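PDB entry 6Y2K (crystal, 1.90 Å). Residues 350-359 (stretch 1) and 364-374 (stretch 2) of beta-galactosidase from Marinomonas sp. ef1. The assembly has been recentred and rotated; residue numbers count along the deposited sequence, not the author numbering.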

# COMPACT_ATOMS: atom_id res chain seq x y z
N SER A 350 14.10 40.17 18.15
CA SER A 350 13.22 40.49 19.27
C SER A 350 12.17 39.39 19.44
O SER A 350 11.50 39.02 18.48
CB SER A 350 12.59 41.88 19.06
OG SER A 350 11.47 42.10 19.90
N TYR A 351 12.04 38.88 20.66
CA TYR A 351 11.08 37.82 20.95
C TYR A 351 9.70 38.41 21.27
O TYR A 351 9.55 39.62 21.42
CB TYR A 351 11.56 36.96 22.12
CG TYR A 351 12.95 36.39 21.92
CD1 TYR A 351 13.17 35.28 21.11
CD2 TYR A 351 14.05 36.97 22.54
CE1 TYR A 351 14.43 34.76 20.93
CE2 TYR A 351 15.32 36.46 22.37
CZ TYR A 351 15.51 35.35 21.56
OH TYR A 351 16.77 34.84 21.38
N PHE A 352 8.71 37.53 21.38
CA PHE A 352 7.35 37.96 21.68
C PHE A 352 6.52 36.80 22.23
O PHE A 352 6.34 35.78 21.56
CB PHE A 352 6.68 38.54 20.44
CG PHE A 352 5.19 38.70 20.57
CD1 PHE A 352 4.36 37.60 20.53
CD2 PHE A 352 4.62 39.96 20.72
CE1 PHE A 352 2.99 37.74 20.65
CE2 PHE A 352 3.25 40.11 20.84
CZ PHE A 352 2.44 38.99 20.80
N ARG A 353 6.00 36.97 23.44
CA ARG A 353 6.22 38.19 24.21
C ARG A 353 7.13 37.94 25.41
O ARG A 353 7.66 36.84 25.58
CB ARG A 353 4.89 38.78 24.67
CG ARG A 353 3.78 37.75 24.84
CD ARG A 353 2.43 38.42 24.99
NE ARG A 353 2.34 39.20 26.23
CZ ARG A 353 1.28 39.93 26.58
NH1 ARG A 353 0.22 39.98 25.79
NH2 ARG A 353 1.29 40.60 27.72
N TRP A 354 7.31 38.96 26.24
CA TRP A 354 8.15 38.85 27.42
C TRP A 354 7.54 37.90 28.44
O TRP A 354 8.23 37.05 29.00
CB TRP A 354 8.37 40.23 28.05
CG TRP A 354 8.85 40.17 29.47
CD1 TRP A 354 8.14 40.50 30.59
CD2 TRP A 354 10.15 39.76 29.92
NE1 TRP A 354 8.92 40.32 31.71
CE2 TRP A 354 10.15 39.86 31.32
CE3 TRP A 354 11.30 39.32 29.27
CZ2 TRP A 354 11.27 39.54 32.09
CZ3 TRP A 354 12.41 38.99 30.03
CH2 TRP A 354 12.38 39.11 31.43
N ARG A 355 6.24 38.05 28.68
CA ARG A 355 5.53 37.19 29.64
C ARG A 355 4.18 36.79 29.06
O ARG A 355 3.42 37.65 28.62
CB ARG A 355 5.35 37.97 30.94
CG ARG A 355 4.69 37.20 32.08
CD ARG A 355 4.62 38.07 33.32
NE ARG A 355 3.79 37.47 34.35
CZ ARG A 355 3.49 38.04 35.52
NH1 ARG A 355 3.96 39.24 35.84
NH2 ARG A 355 2.70 37.39 36.37
N GLN A 356 3.91 35.49 29.04
CA GLN A 356 2.66 34.94 28.51
C GLN A 356 1.46 35.53 29.26
O GLN A 356 1.44 35.50 30.49
CB GLN A 356 2.67 33.41 28.65
CG GLN A 356 1.41 32.69 28.20
CD GLN A 356 1.50 31.18 28.35
OE1 GLN A 356 2.59 30.61 28.52
NE2 GLN A 356 0.34 30.52 28.29
N ALA A 357 0.49 36.08 28.53
CA ALA A 357 -0.65 36.75 29.17
C ALA A 357 -1.68 35.71 29.62
O ALA A 357 -1.89 34.73 28.92
CB ALA A 357 -1.29 37.73 28.20
N PRO A 358 -2.31 35.91 30.80
CA PRO A 358 -3.31 34.94 31.26
C PRO A 358 -4.73 35.19 30.72
O PRO A 358 -5.63 34.40 31.02
CB PRO A 358 -3.27 35.12 32.78
CG PRO A 358 -3.02 36.57 32.94
CD PRO A 358 -2.07 36.96 31.82
N PHE A 359 -4.92 36.25 29.93
CA PHE A 359 -6.23 36.64 29.39
C PHE A 359 -6.16 36.88 27.88
O PHE A 359 -5.07 37.03 27.32
CB PHE A 359 -6.76 37.92 30.10
CG PHE A 359 -5.75 39.03 30.18
CD1 PHE A 359 -5.49 39.84 29.07
CD2 PHE A 359 -5.03 39.25 31.35
CE1 PHE A 359 -4.54 40.84 29.14
CE2 PHE A 359 -4.09 40.26 31.42
CZ PHE A 359 -3.84 41.06 30.31
N MET A 364 -2.75 31.36 25.29
CA MET A 364 -1.90 30.18 25.08
C MET A 364 -0.61 30.44 24.27
O MET A 364 0.12 29.49 23.96
CB MET A 364 -2.71 29.06 24.40
CG MET A 364 -3.95 28.62 25.17
SD MET A 364 -3.60 28.04 26.84
CE MET A 364 -2.79 26.48 26.50
N HIS A 365 -0.31 31.70 23.94
CA HIS A 365 0.92 32.05 23.22
C HIS A 365 2.05 32.23 24.24
O HIS A 365 1.98 33.10 25.09
CB HIS A 365 0.73 33.34 22.42
CG HIS A 365 1.81 33.62 21.43
ND1 HIS A 365 3.15 33.71 21.78
CD2 HIS A 365 1.76 33.87 20.09
CE1 HIS A 365 3.86 33.99 20.70
NE2 HIS A 365 3.05 34.10 19.67
N ALA A 366 3.09 31.41 24.11
CA ALA A 366 4.22 31.44 25.04
C ALA A 366 5.01 32.75 25.01
O ALA A 366 4.91 33.55 24.08
CB ALA A 366 5.15 30.27 24.77
N GLY A 367 5.79 32.95 26.06
CA GLY A 367 6.74 34.05 26.13
C GLY A 367 8.04 33.58 26.74
O GLY A 367 8.22 32.38 26.95
N LEU A 368 8.95 34.52 27.02
CA LEU A 368 10.18 34.20 27.75
C LEU A 368 9.86 33.76 29.17
O LEU A 368 10.59 32.95 29.73
CB LEU A 368 11.16 35.37 27.81
CG LEU A 368 11.70 36.03 26.53
CD1 LEU A 368 13.08 36.65 26.77
CD2 LEU A 368 11.75 35.10 25.33
N LEU A 369 8.79 34.32 29.75
CA LEU A 369 8.25 33.90 31.04
C LEU A 369 6.87 33.26 30.88
O LEU A 369 6.14 33.58 29.95
CB LEU A 369 8.10 35.11 31.97
CG LEU A 369 9.30 36.03 32.17
CD1 LEU A 369 8.98 37.07 33.24
CD2 LEU A 369 10.55 35.25 32.54
N ARG A 370 6.53 32.40 31.84
CA ARG A 370 5.18 31.84 31.97
C ARG A 370 4.24 32.89 32.58
O ARG A 370 4.71 33.93 33.08
CB ARG A 370 5.20 30.61 32.88
CG ARG A 370 6.16 29.51 32.47
CD ARG A 370 5.87 28.23 33.23
NE ARG A 370 5.84 28.40 34.70
CZ ARG A 370 6.52 27.68 35.60
NH1 ARG A 370 7.37 26.71 35.24
NH2 ARG A 370 6.34 27.93 36.90
N PRO A 371 2.92 32.63 32.57
CA PRO A 371 2.00 33.62 33.16
C PRO A 371 2.27 33.96 34.65
O PRO A 371 1.92 35.05 35.10
CB PRO A 371 0.62 32.98 32.97
CG PRO A 371 0.79 32.09 31.79
CD PRO A 371 2.17 31.53 31.94
N ASP A 372 2.91 33.04 35.38
CA ASP A 372 3.29 33.27 36.78
C ASP A 372 4.66 33.93 36.95
O ASP A 372 5.19 33.96 38.06
CB ASP A 372 3.22 31.95 37.57
CG ASP A 372 4.27 30.91 37.14
OD1 ASP A 372 4.99 31.11 36.13
OD2 ASP A 372 4.38 29.88 37.83
N ALA A 373 5.24 34.45 35.87
CA ALA A 373 6.53 35.14 35.86
C ALA A 373 7.79 34.27 36.09
O ALA A 373 8.89 34.81 36.16
CB ALA A 373 6.52 36.34 36.81
N GLN A 374 7.64 32.94 36.19
CA GLN A 374 8.80 32.04 36.18
C GLN A 374 9.32 31.90 34.75
O GLN A 374 8.53 32.02 33.79
CB GLN A 374 8.44 30.67 36.75
CG GLN A 374 8.05 30.67 38.22
CD GLN A 374 9.19 31.13 39.12
OE1 GLN A 374 9.03 32.07 39.90
NE2 GLN A 374 10.35 30.50 39.00
O HOH W 1 5.35 31.18 28.50
O HOH W 2 0.42 35.41 25.66

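What ties the two backbones together? Three main-chain hydrogen bonds do most of the work. Leu368 N donates to Arg353 O at 3.0 Å, Leu369 N donates to Trp354 O at 2.9 Å, and Gln356 N reaches Leu369 O at 3.1 Å, the straightest of the three. They bring Arg355 beside Leu369 in a single beta bridge, CA to CA 4.5 Å. Gly367 suits this close approach: its CA lies 3.0 Å from Arg353 O, and a CB there would point toward stretch 1 and clash with that oxygen.

How does Arg355 extend the polar contact? Its side chain is extended, every chi near t, so the guanidinium reaches the turn formed by Arg370 to Ala373. There NH2 and NE both donate to Pro371 O, at 2.8 and 3.1 Å, while Ala373 CB lies over one guanidinium face. Within the turn, Ala373 N donates to Arg370 O at 2.9 Å, and a salt bridge joins Arg370 NH2 to Asp372 OD2, also 2.9 Å.

What do the waters add? Water 1 accepts from Gly367 N at 3.0 Å and lies 2.8 Å from Gln356 OE1 and 2.9 Å from Leu369 O, filling a polar gap between the stretches. Water 2 links Ala357 N, at 2.9 Å, to His365 O, at 2.8 Å.

Which side chains complete the packing? The flat indole of Trp354 offers a face to Leu369, whose CG sits 4.2 Å from the centroid of the six-membered ring; Leu368 CD2 meets Tyr351 CB at 3.7 Å. Phe352 turns its edge to the face of His365, the planes at 85°. Gln356 and Pro371 are heavily covered, and Pro371 CA makes a 3.3 Å CA-H...O contact with Gln356 O, which has no hydrogen-bond partner. Altogether 887 Å² is buried.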